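Local atomic coordinates of signal recognition particle 54 kDa protein (PDB entry 7EPK), a protein that belongs to the archaeal SRP54 family, joining an N-terminal helical bundle, a P-loop NTPase-fold domain with bound GDP and a helical C-terminal region. Residues L78-F82 with G83-E87; L170-L173 with L174-A178; R231-S235 with T236-S240; G272-L275 with G276-E279; E279-P283 with R284-A288. One frame throughout, in Å; residues are numbered along the deposited sequence.

Contact 1 (L78-F82 with G83-E87); sequences LVKLF and GGDQE
Gly-83 N lies 3.1 Å from Lys-80 O and donates a hydrogen bond to it, but a weak one, bent to 130° at the hydrogen. It spans three residues, not the four of a helical step. Just before it the helix is still in order: Phe-82 N gives its hydrogen to Leu-78 O at 3.1 Å, with a weaker second pull from Val-79 O. Phe-82 is the first residue to leave helical backbone angles. Gly-83 and Gly-84 follow, both at positive phi, a region that suits glycine, and the chain turns back beside Val-79. This is how helix 66-81, the closing helix of the N-terminal bundle, hands over to the linker that runs to strand 97-102 of the nucleotide-binding domain. Val-79 has CG1 anti to its own N (chi1 172°), which directs that methyl to the glycine backbone, with CG1 3.5 Å from Gly-84 O. The same carbonyl oxygen probably takes a hydrogen bond from Arg-284 NH2 of helix 283-291, whose Val-287 also packs on Val-79. On the solvent side, Lys-80 bends at chi3 and again at chi4 and swings its ammonium over the turn. There NZ stands 3.9 Å from Asp-85 OD1, a long salt bridge between two exposed side chains, probably a modest electrostatic attraction and no more. The ring of Phe-82 leads the other way, away from the glycines, and lies against Met-2 and Phe-281.

Contact 2 (L170-L173 with L174-A178); sequences LEDL and LSRGA
Glu-171 O takes two hydrogen bonds from one residue: Ser-175 N at 3.0 Å and Ser-175 OG at 2.9 Å, arriving from opposite faces of the carbonyl plane. The hydroxyl sits 40° out of that plane, a position it reaches because OG lies beside its own backbone N (chi1 -66°), where it can fold back on the preceding turn. One residue earlier, Leu-174 N makes an ordinary helical bond to Leu-170 O. The helix then runs out of such partners, and a Schellman motif closes helix 162-175. Gly-177, at positive phi, is its C-prime residue: Ala-178 N reaches back to Leu-173 O at 2.8 Å, and Gly-177 N to Leu-174 O at 3.1 Å. Arg-176 N has only weak bonds here, to Asp-172 O and Leu-173 O. In the side chains, Asp-172 OD2 lies near the guanidinium plane, at its edge, and forms a salt bridge with Arg-176 NH1; the modelled separation is very short and its exact value doubtful. The carboxylate and guanidinium planes are turned 65° apart. Phe-154 O is a second acceptor for NH1, tying the helix end to edge strand 153-156. Underneath, Leu-170 CD1 touches Leu-174 CD2 at 3.6 Å and Leu-173 CB faces Ala-178 CB at 3.9 Å, with all three leucines reaching Val-181 of strand 180-184.

Contact 3 (R231-S235 with T236-S240); sequences RFHKS and TPIGS
His-233 lies along Pro-237 and Ile-238 where helix 225-235 ends and the chain turns into strand 240-244, completing a beta-alpha-beta crossover from strand 212-218 in the P-loop NTPase fold. Its CB meets Ile-238 CG1 at 4.0 Å. With CG anti to the backbone N (chi1 -173°), the ring is carried alongside the outgoing chain. Pro-237 CA sits above the centre of one ring face, 4.3 Å from the centroid and 8° off the normal, a CH-pi contact. Further out, ND1 comes 3.8 Å from Ile-238 CB, and CE1 ends near Ile-238 O at 4.0 Å. Ile-238 sends CD1 beneath the helix end toward Phe-232 and also packs on Val-213, Leu-215 and Val-102 of the sheet. Phe-232 O, in the last turn of the helix, is gripped three times. It accepts from Thr-236 N at 3.0 Å, while the hydroxyls of Ser-235 and Thr-236, each rotated between its own N and carbonyl carbon, add two more: Ser-235 OG at 3.1 Å and Thr-236 OG1 at 3.3 Å from Phe-232 O.

Contact 4 (G272-L275 with G276-E279); sequences GETL and GELE. With GDP (guanosine-5'-diphosphate), chain B.
Between Thr-274 and Glu-277 the backbone closes a tight turn, with Glu-277 N giving a weak hydrogen bond to Thr-274 O at 3.0 Å and Glu-277 itself forming the centre of an inverse gamma turn. The loop joins strand 265-270 to its antiparallel neighbour 278-280 at the edge of the P-loop NTPase sheet, and on the way it passes the guanine of GDP. Thr-274 OG1 hangs over the turn and weakly accepts from two amides, Gly-276 N at 3.2 Å and Glu-277 N at 3.4 Å. Its side chain crosses that of Glu-277 at about a right angle. Glu-277 starts with CG beside its backbone N (chi1 -59°) and is extended beyond CG, a shape that carries it back across the loop and lays its carboxylate beside Gly-272. There OE1 takes a hydrogen bond from Glu-273 N at 3.2 Å; the amide approaches from above the carboxylate plane, 61° out of it. This holds the backbone of two residues of the GDP pocket, Gly-272 and Glu-273, which would make Glu-277 a second-shell residue of the site. Lys-115 of helix 109-122 also holds the loop, through a hydrogen bond to Glu-277 O, while Leu-275 packs on Tyr-118 and Ala-150. Toward the ligand, Glu-273 stretches past the ribose with CG 3.4 Å from GDP O2'. At the base, Gly-272 N gives a weak hydrogen bond to GDP O6 at 3.3 Å.

Contact 5 (E279-P283 with R284-A288); sequences EPFAP and RRFVA
Phe-281 and Phe-286 both place CG anti to their backbone N (chi1 177° and -177°), and from their two places on the chain this brings the rings to the same side. They cross obliquely, with planes 56° apart and centroids 5.3 Å from each other. Phe-281 does the touching with one atom: CE1 stands over a face of the Phe-286 ring, displaced toward its rim, at 3.7 Å from both CG and CD2 of Phe-286. Phe-82, just past the end of helix 66-81, also touches Phe-286, and Phe-281 rests on Ile-266 and Ile-269 of the sheet. Below the rings the chain passes from edge strand 278-280 into helix 283-291. Ala-282 occupies the N-cap position and Pro-283, which has no amide hydrogen to offer, opens the first turn. Ala-282 O is gripped twice, by Arg-285 N and by Phe-286 N, each 2.9 Å away. The two come in differently: Phe-286 N lies nearly on the line of the carbonyl bond, while Arg-285 N sits well above the carbonyl plane. The next carbonyl continues the helical pattern, Val-287 N reaching Pro-283 O at 3.1 Å, with a weak share from Phe-286 N. Both methyls of Val-287 lie close to that oxygen, CG2 at 3.4 Å and CG1 at 3.5 Å from Pro-283 O. On the bundle side, Pro-283 packs on Val-79 and Val-287 on Tyr-75, both of helix 66-81. Across the first turn, Ala-282 CB meets Arg-285 CB at 4.2 Å.

In the fold
Contacts 1 and 5 form one junction, their centres 9 Å apart: the end of the helical bundle meets the start of helix 283-291, where the glycine turn of contact 1 packs against the ring of Pro-283. Contact 5 shares Glu-279 with contact 4, so a single run of chain, from residue 272 to 288, leads from the guanine of GDP to this junction; the side chain of Phe-286 is still about 12 Å from the nucleotide. Contact 3 stands back from the nucleotide, the Phe-232 side chain about 10 Å from GDP and about 12 Å from the magnesium ion. Contact 2 is remote, its centre 36 Å from that of contact 1, near the opposite sheet edge.

Contact 1 (L78-F82 with G83-E87)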
# COMPACT_ATOMS: atom_id res chain seq x y z
N LEU A 78 1.43 -3.90 11.36
CA LEU A 78 0.36 -4.81 10.86
C LEU A 78 0.44 -4.86 9.33
O LEU A 78 0.21 -5.92 8.75
CB LEU A 78 -1.03 -4.35 11.32
CG LEU A 78 -1.34 -4.55 12.81
CD1 LEU A 78 -2.77 -4.20 13.16
CD2 LEU A 78 -1.08 -5.98 13.23
N VAL A 79 0.80 -3.73 8.72
CA VAL A 79 0.95 -3.65 7.25
C VAL A 79 2.07 -4.63 6.85
O VAL A 79 1.86 -5.42 5.90
CB VAL A 79 1.23 -2.20 6.81
CG1 VAL A 79 1.59 -2.13 5.33
CG2 VAL A 79 0.06 -1.28 7.08
N LYS A 80 3.20 -4.58 7.56
CA LYS A 80 4.37 -5.48 7.31
C LYS A 80 3.94 -6.94 7.51
O LYS A 80 4.36 -7.81 6.73
CB LYS A 80 5.52 -5.12 8.26
CG LYS A 80 6.39 -3.94 7.86
CD LYS A 80 7.75 -3.89 8.56
CE LYS A 80 8.58 -5.16 8.42
NZ LYS A 80 9.41 -5.18 7.18
N LEU A 81 3.11 -7.20 8.52
CA LEU A 81 2.67 -8.57 8.89
C LEU A 81 1.85 -9.16 7.76
O LEU A 81 1.92 -10.37 7.59
CB LEU A 81 1.80 -8.52 10.15
CG LEU A 81 1.44 -9.89 10.71
CD1 LEU A 81 2.68 -10.56 11.29
CD2 LEU A 81 0.32 -9.78 11.74
N PHE A 82 1.09 -8.32 7.06
CA PHE A 82 0.19 -8.70 5.94
C PHE A 82 0.93 -8.48 4.61
O PHE A 82 0.24 -8.18 3.61
CB PHE A 82 -1.11 -7.89 6.04
CG PHE A 82 -2.03 -8.33 7.14
CD1 PHE A 82 -1.62 -8.30 8.46
CD2 PHE A 82 -3.30 -8.81 6.86
CE1 PHE A 82 -2.46 -8.72 9.48
CE2 PHE A 82 -4.14 -9.23 7.88
CZ PHE A 82 -3.72 -9.18 9.19
N GLY A 83 2.26 -8.63 4.64
CA GLY A 83 3.17 -8.47 3.48
C GLY A 83 3.50 -7.01 3.25
O GLY A 83 4.52 -6.53 3.79
N GLY A 84 2.67 -6.34 2.44
CA GLY A 84 2.49 -4.88 2.37
C GLY A 84 3.78 -4.09 2.29
O GLY A 84 3.74 -2.90 2.64
N ASP A 85 4.85 -4.70 1.76
CA ASP A 85 6.20 -4.09 1.59
C ASP A 85 6.12 -3.04 0.46
O ASP A 85 7.19 -2.56 0.03
CB ASP A 85 7.27 -5.18 1.33
CG ASP A 85 8.52 -5.07 2.20
OD1 ASP A 85 8.38 -4.96 3.44
OD2 ASP A 85 9.63 -5.11 1.63
N GLN A 86 4.90 -2.67 0.07
CA GLN A 86 4.52 -1.85 -1.12
C GLN A 86 4.92 -2.60 -2.41
O GLN A 86 6.00 -2.33 -2.97
CB GLN A 86 5.07 -0.43 -1.02
CG GLN A 86 4.07 0.55 -0.41
CD GLN A 86 2.64 0.27 -0.80
OE1 GLN A 86 2.00 -0.64 -0.28
NE2 GLN A 86 2.11 1.06 -1.72
N GLU A 87 4.03 -3.50 -2.84
CA GLU A 87 4.17 -4.40 -4.02
C GLU A 87 2.78 -4.88 -4.45
O GLU A 87 2.51 -6.08 -4.40
CB GLU A 87 5.07 -5.59 -3.67
CG GLU A 87 4.48 -6.52 -2.61
CD GLU A 87 5.47 -7.39 -1.86
OE1 GLU A 87 6.67 -7.35 -2.21
OE2 GLU A 87 5.05 -8.09 -0.91

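Contact 2 (L170-L173 with L174-A178)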
# COMPACT_ATOMS: atom_id res chain seq x y z
N LEU A 170 -3.62 -22.92 -24.85
CA LEU A 170 -2.63 -21.83 -24.85
C LEU A 170 -2.42 -21.39 -26.30
O LEU A 170 -2.61 -20.20 -26.60
CB LEU A 170 -1.33 -22.31 -24.22
CG LEU A 170 -0.28 -21.22 -24.03
CD1 LEU A 170 -0.89 -20.06 -23.28
CD2 LEU A 170 0.96 -21.72 -23.29
N GLU A 171 -2.08 -22.33 -27.18
CA GLU A 171 -1.79 -22.00 -28.60
C GLU A 171 -3.04 -21.36 -29.22
O GLU A 171 -2.90 -20.31 -29.90
CB GLU A 171 -1.24 -23.22 -29.33
CG GLU A 171 0.28 -23.37 -29.16
CD GLU A 171 1.11 -22.11 -29.41
OE1 GLU A 171 0.77 -21.33 -30.36
OE2 GLU A 171 2.09 -21.90 -28.65
N ASP A 172 -4.22 -21.89 -28.94
CA ASP A 172 -5.47 -21.42 -29.60
C ASP A 172 -5.66 -19.93 -29.31
O ASP A 172 -5.92 -19.17 -30.28
CB ASP A 172 -6.70 -22.18 -29.11
CG ASP A 172 -7.96 -21.61 -29.72
OD1 ASP A 172 -8.23 -21.94 -30.90
OD2 ASP A 172 -8.64 -20.81 -29.03
N LEU A 173 -5.51 -19.55 -28.04
CA LEU A 173 -5.80 -18.22 -27.47
C LEU A 173 -4.70 -17.22 -27.83
O LEU A 173 -5.01 -16.06 -28.10
CB LEU A 173 -5.94 -18.37 -25.95
CG LEU A 173 -7.22 -19.06 -25.47
CD1 LEU A 173 -7.15 -19.30 -23.97
CD2 LEU A 173 -8.46 -18.24 -25.83
N LEU A 174 -3.44 -17.65 -27.84
CA LEU A 174 -2.34 -16.80 -28.36
C LEU A 174 -2.61 -16.45 -29.84
O LEU A 174 -2.42 -15.27 -30.18
CB LEU A 174 -1.00 -17.52 -28.16
CG LEU A 174 -0.25 -17.15 -26.87
CD1 LEU A 174 -1.12 -16.39 -25.89
CD2 LEU A 174 0.33 -18.38 -26.20
N SER A 175 -3.09 -17.42 -30.64
CA SER A 175 -3.45 -17.28 -32.08
C SER A 175 -4.51 -16.21 -32.28
O SER A 175 -4.46 -15.53 -33.33
CB SER A 175 -3.94 -18.57 -32.65
OG SER A 175 -2.89 -19.52 -32.67
N ARG A 176 -5.44 -16.08 -31.31
CA ARG A 176 -6.62 -15.18 -31.34
C ARG A 176 -6.30 -13.89 -30.55
O ARG A 176 -7.26 -13.17 -30.15
CB ARG A 176 -7.82 -15.94 -30.77
CG ARG A 176 -8.12 -17.25 -31.50
CD ARG A 176 -8.86 -18.30 -30.69
NE ARG A 176 -10.19 -17.82 -30.34
CZ ARG A 176 -10.99 -18.37 -29.42
NH1 ARG A 176 -10.62 -19.44 -28.73
NH2 ARG A 176 -12.17 -17.81 -29.19
N GLY A 177 -5.00 -13.64 -30.30
CA GLY A 177 -4.43 -12.40 -29.72
C GLY A 177 -4.70 -12.21 -28.22
O GLY A 177 -4.72 -11.04 -27.78
N ALA A 178 -4.92 -13.29 -27.45
CA ALA A 178 -4.98 -13.24 -25.97
C ALA A 178 -3.65 -12.70 -25.44
O ALA A 178 -2.61 -13.26 -25.80
CB ALA A 178 -5.28 -14.61 -25.42

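Contact 3 (R231-S235 with T236-S240)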
# COMPACT_ATOMS: atom_id res chain seq x y z
N ARG A 231 3.20 -28.53 -0.29
CA ARG A 231 2.89 -29.57 -1.29
C ARG A 231 2.84 -28.95 -2.69
O ARG A 231 3.53 -29.47 -3.60
CB ARG A 231 1.56 -30.25 -0.96
CG ARG A 231 1.72 -31.61 -0.30
CD ARG A 231 1.03 -31.64 1.04
NE ARG A 231 -0.36 -31.24 0.94
CZ ARG A 231 -1.12 -30.93 1.99
NH1 ARG A 231 -0.61 -31.01 3.20
NH2 ARG A 231 -2.38 -30.56 1.82
N PHE A 232 2.04 -27.91 -2.87
CA PHE A 232 1.80 -27.31 -4.21
C PHE A 232 3.06 -26.58 -4.68
O PHE A 232 3.36 -26.61 -5.89
CB PHE A 232 0.55 -26.43 -4.18
CG PHE A 232 -0.71 -27.22 -4.46
CD1 PHE A 232 -0.98 -27.68 -5.74
CD2 PHE A 232 -1.59 -27.52 -3.44
CE1 PHE A 232 -2.13 -28.41 -5.99
CE2 PHE A 232 -2.75 -28.24 -3.69
CZ PHE A 232 -3.02 -28.68 -4.97
N HIS A 233 3.80 -25.99 -3.75
CA HIS A 233 5.04 -25.22 -4.05
C HIS A 233 6.13 -26.15 -4.58
O HIS A 233 7.02 -25.66 -5.31
CB HIS A 233 5.48 -24.45 -2.80
CG HIS A 233 6.61 -23.51 -3.04
ND1 HIS A 233 6.40 -22.17 -3.28
CD2 HIS A 233 7.94 -23.71 -3.07
CE1 HIS A 233 7.56 -21.58 -3.44
NE2 HIS A 233 8.53 -22.50 -3.31
N LYS A 234 6.09 -27.43 -4.20
CA LYS A 234 7.10 -28.44 -4.60
C LYS A 234 6.92 -28.69 -6.09
O LYS A 234 7.92 -28.59 -6.82
CB LYS A 234 6.93 -29.70 -3.75
CG LYS A 234 8.13 -30.64 -3.69
CD LYS A 234 7.90 -31.87 -2.81
CE LYS A 234 9.01 -32.12 -1.81
NZ LYS A 234 8.50 -32.76 -0.57
N SER A 235 5.69 -28.99 -6.53
CA SER A 235 5.35 -29.42 -7.91
C SER A 235 5.42 -28.23 -8.88
O SER A 235 6.02 -28.36 -9.94
CB SER A 235 3.98 -30.06 -7.96
OG SER A 235 2.96 -29.10 -7.71
N THR A 236 4.80 -27.11 -8.50
CA THR A 236 4.75 -25.86 -9.29
C THR A 236 5.06 -24.70 -8.35
O THR A 236 4.15 -24.21 -7.67
CB THR A 236 3.37 -25.70 -9.94
OG1 THR A 236 2.43 -25.68 -8.87
CG2 THR A 236 3.05 -26.81 -10.91
N PRO A 237 6.36 -24.28 -8.24
CA PRO A 237 6.74 -23.12 -7.44
C PRO A 237 5.71 -21.98 -7.50
O PRO A 237 5.50 -21.45 -8.58
CB PRO A 237 8.08 -22.71 -8.08
CG PRO A 237 8.69 -24.06 -8.45
CD PRO A 237 7.53 -24.95 -8.84
N ILE A 238 5.10 -21.67 -6.36
CA ILE A 238 4.04 -20.62 -6.25
C ILE A 238 4.67 -19.23 -6.40
O ILE A 238 5.71 -18.98 -5.77
CB ILE A 238 3.32 -20.68 -4.90
CG1 ILE A 238 2.76 -22.07 -4.58
CG2 ILE A 238 2.26 -19.59 -4.86
CD1 ILE A 238 1.93 -22.67 -5.67
N GLY A 239 4.01 -18.36 -7.16
CA GLY A 239 4.41 -16.97 -7.41
C GLY A 239 3.31 -16.03 -6.95
O GLY A 239 3.61 -14.85 -6.70
N SER A 240 2.08 -16.52 -6.83
CA SER A 240 0.92 -15.73 -6.37
C SER A 240 0.11 -16.53 -5.34
O SER A 240 0.19 -17.79 -5.37
CB SER A 240 0.08 -15.32 -7.54
OG SER A 240 0.69 -14.22 -8.20

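Contact 4 (G272-L275 with G276-E279)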
# COMPACT_ATOMS: atom_id res chain seq x y z
N GLY A 272 -16.93 -13.00 -2.42
CA GLY A 272 -18.32 -13.34 -2.76
C GLY A 272 -18.41 -14.34 -3.89
O GLY A 272 -17.43 -15.04 -4.14
N GLU A 273 -19.56 -14.37 -4.57
CA GLU A 273 -19.95 -15.44 -5.52
C GLU A 273 -20.04 -14.88 -6.95
O GLU A 273 -19.91 -15.66 -7.90
CB GLU A 273 -21.26 -16.05 -5.03
CG GLU A 273 -21.14 -17.54 -4.79
CD GLU A 273 -22.24 -18.10 -3.91
OE1 GLU A 273 -23.42 -17.78 -4.20
OE2 GLU A 273 -21.91 -18.82 -2.93
N THR A 274 -20.19 -13.57 -7.09
CA THR A 274 -20.34 -12.91 -8.42
C THR A 274 -18.95 -12.68 -9.00
O THR A 274 -17.99 -12.48 -8.22
CB THR A 274 -21.16 -11.61 -8.36
OG1 THR A 274 -20.28 -10.49 -8.36
CG2 THR A 274 -22.09 -11.55 -7.16
N LEU A 275 -18.87 -12.70 -10.33
CA LEU A 275 -17.70 -12.34 -11.16
C LEU A 275 -17.03 -11.07 -10.62
O LEU A 275 -15.78 -11.06 -10.55
CB LEU A 275 -18.21 -12.11 -12.58
CG LEU A 275 -17.18 -11.59 -13.58
CD1 LEU A 275 -16.70 -12.73 -14.46
CD2 LEU A 275 -17.77 -10.45 -14.40
N GLY A 276 -17.82 -10.04 -10.30
CA GLY A 276 -17.38 -8.71 -9.84
C GLY A 276 -16.66 -8.77 -8.50
O GLY A 276 -15.67 -8.05 -8.34
N GLU A 277 -17.11 -9.63 -7.60
CA GLU A 277 -16.59 -9.74 -6.20
C GLU A 277 -15.13 -10.24 -6.21
O GLU A 277 -14.86 -11.35 -5.70
CB GLU A 277 -17.50 -10.66 -5.37
CG GLU A 277 -18.95 -10.19 -5.28
CD GLU A 277 -19.72 -10.58 -4.02
OE1 GLU A 277 -20.65 -11.41 -4.10
OE2 GLU A 277 -19.40 -10.02 -2.95
N LEU A 278 -14.19 -9.41 -6.69
CA LEU A 278 -12.74 -9.70 -6.61
C LEU A 278 -11.89 -8.42 -6.74
O LEU A 278 -11.80 -7.86 -7.86
CB LEU A 278 -12.36 -10.69 -7.71
CG LEU A 278 -10.90 -11.15 -7.66
CD1 LEU A 278 -10.82 -12.55 -7.07
CD2 LEU A 278 -10.27 -11.07 -9.04
N GLU A 279 -11.24 -8.00 -5.65
CA GLU A 279 -10.36 -6.81 -5.64
C GLU A 279 -8.96 -7.25 -5.24
O GLU A 279 -8.79 -8.21 -4.48
CB GLU A 279 -10.90 -5.68 -4.75
CG GLU A 279 -10.72 -5.88 -3.25
CD GLU A 279 -11.98 -6.31 -2.51
OE1 GLU A 279 -13.00 -5.59 -2.63
OE2 GLU A 279 -11.95 -7.36 -1.84
PB GDP B . -12.95 -25.33 -7.51
O1B GDP B . -13.25 -26.81 -7.32
O2B GDP B . -11.66 -24.96 -6.80
O3B GDP B . -12.99 -24.83 -8.94
O3A GDP B . -14.09 -24.47 -6.78
PA GDP B . -15.35 -23.76 -7.53
O1A GDP B . -16.10 -24.89 -8.23
O2A GDP B . -14.95 -22.48 -8.23
O5' GDP B . -16.30 -23.23 -6.36
C5' GDP B . -16.60 -24.02 -5.19
C4' GDP B . -17.57 -23.22 -4.34
O4' GDP B . -16.88 -22.06 -3.84
C3' GDP B . -18.73 -22.69 -5.18
O3' GDP B . -19.95 -22.92 -4.48
C2' GDP B . -18.45 -21.21 -5.38
O2' GDP B . -19.67 -20.47 -5.54
C1' GDP B . -17.65 -20.87 -4.11
N9 GDP B . -16.76 -19.64 -4.08
C8 GDP B . -15.65 -19.40 -4.81
N7 GDP B . -15.09 -18.20 -4.49
C5 GDP B . -15.82 -17.68 -3.51
C6 GDP B . -15.78 -16.45 -2.71
O6 GDP B . -14.89 -15.61 -2.91
N1 GDP B . -16.73 -16.25 -1.79
C2 GDP B . -17.72 -17.14 -1.58
N2 GDP B . -18.65 -16.88 -0.62
N3 GDP B . -17.82 -18.30 -2.28
C4 GDP B . -16.92 -18.61 -3.24

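Contact 5 (E279-P283 with R284-A288)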
# COMPACT_ATOMS: atom_id res chain seq x y z
N GLU A 279 -11.24 -8.00 -5.65
CA GLU A 279 -10.36 -6.81 -5.64
C GLU A 279 -8.96 -7.25 -5.24
O GLU A 279 -8.79 -8.21 -4.48
CB GLU A 279 -10.90 -5.68 -4.75
CG GLU A 279 -10.72 -5.88 -3.25
CD GLU A 279 -11.98 -6.31 -2.51
OE1 GLU A 279 -13.00 -5.59 -2.63
OE2 GLU A 279 -11.95 -7.36 -1.84
N PRO A 280 -7.92 -6.56 -5.76
CA PRO A 280 -6.55 -6.82 -5.33
C PRO A 280 -6.41 -6.63 -3.81
O PRO A 280 -7.26 -6.02 -3.17
CB PRO A 280 -5.70 -5.82 -6.15
CG PRO A 280 -6.67 -4.77 -6.64
CD PRO A 280 -8.00 -5.48 -6.76
N PHE A 281 -5.35 -7.20 -3.25
CA PHE A 281 -5.03 -7.13 -1.81
C PHE A 281 -3.90 -6.12 -1.68
O PHE A 281 -2.80 -6.46 -2.13
CB PHE A 281 -4.61 -8.50 -1.30
CG PHE A 281 -4.20 -8.55 0.14
CD1 PHE A 281 -5.15 -8.48 1.15
CD2 PHE A 281 -2.86 -8.70 0.49
CE1 PHE A 281 -4.78 -8.55 2.48
CE2 PHE A 281 -2.49 -8.77 1.82
CZ PHE A 281 -3.45 -8.70 2.81
N ALA A 282 -4.22 -4.92 -1.17
CA ALA A 282 -3.28 -3.84 -0.77
C ALA A 282 -3.23 -3.78 0.76
O ALA A 282 -4.17 -3.27 1.38
CB ALA A 282 -3.72 -2.53 -1.39
N PRO A 283 -2.18 -4.33 1.42
CA PRO A 283 -2.06 -4.29 2.89
C PRO A 283 -2.30 -2.92 3.55
O PRO A 283 -3.16 -2.83 4.37
CB PRO A 283 -0.62 -4.79 3.10
CG PRO A 283 -0.48 -5.80 1.98
CD PRO A 283 -1.09 -5.08 0.80
N ARG A 284 -1.58 -1.89 3.14
CA ARG A 284 -1.84 -0.48 3.57
C ARG A 284 -3.37 -0.26 3.71
O ARG A 284 -3.81 0.30 4.73
CB ARG A 284 -1.15 0.50 2.60
CG ARG A 284 0.11 1.15 3.15
CD ARG A 284 1.35 1.12 2.25
NE ARG A 284 2.45 0.30 2.79
CZ ARG A 284 3.67 0.73 3.16
NH1 ARG A 284 4.00 2.01 3.05
NH2 ARG A 284 4.56 -0.13 3.63
N ARG A 285 -4.17 -0.69 2.74
CA ARG A 285 -5.61 -0.34 2.71
C ARG A 285 -6.43 -1.33 3.54
O ARG A 285 -7.49 -0.93 4.09
CB ARG A 285 -6.09 -0.30 1.26
CG ARG A 285 -7.60 -0.29 1.09
CD ARG A 285 -8.00 -0.23 -0.37
NE ARG A 285 -9.43 -0.05 -0.54
CZ ARG A 285 -10.04 0.02 -1.72
NH1 ARG A 285 -9.34 -0.09 -2.84
NH2 ARG A 285 -11.34 0.19 -1.78
N PHE A 286 -5.99 -2.59 3.59
CA PHE A 286 -6.77 -3.69 4.22
C PHE A 286 -6.76 -3.47 5.74
O PHE A 286 -7.84 -3.37 6.38
CB PHE A 286 -6.19 -5.04 3.81
CG PHE A 286 -6.96 -6.23 4.34
CD1 PHE A 286 -8.19 -6.58 3.80
CD2 PHE A 286 -6.45 -7.00 5.38
CE1 PHE A 286 -8.90 -7.66 4.30
CE2 PHE A 286 -7.15 -8.09 5.87
CZ PHE A 286 -8.37 -8.42 5.33
N VAL A 287 -5.56 -3.34 6.30
CA VAL A 287 -5.33 -3.14 7.76
C VAL A 287 -5.99 -1.82 8.17
O VAL A 287 -6.60 -1.73 9.24
CB VAL A 287 -3.84 -3.20 8.09
CG1 VAL A 287 -3.17 -4.43 7.49
CG2 VAL A 287 -3.12 -1.96 7.63
N ALA A 288 -5.94 -0.82 7.30
CA ALA A 288 -6.65 0.46 7.49
C ALA A 288 -8.14 0.21 7.76
O ALA A 288 -8.76 1.02 8.46
CB ALA A 288 -6.44 1.34 6.29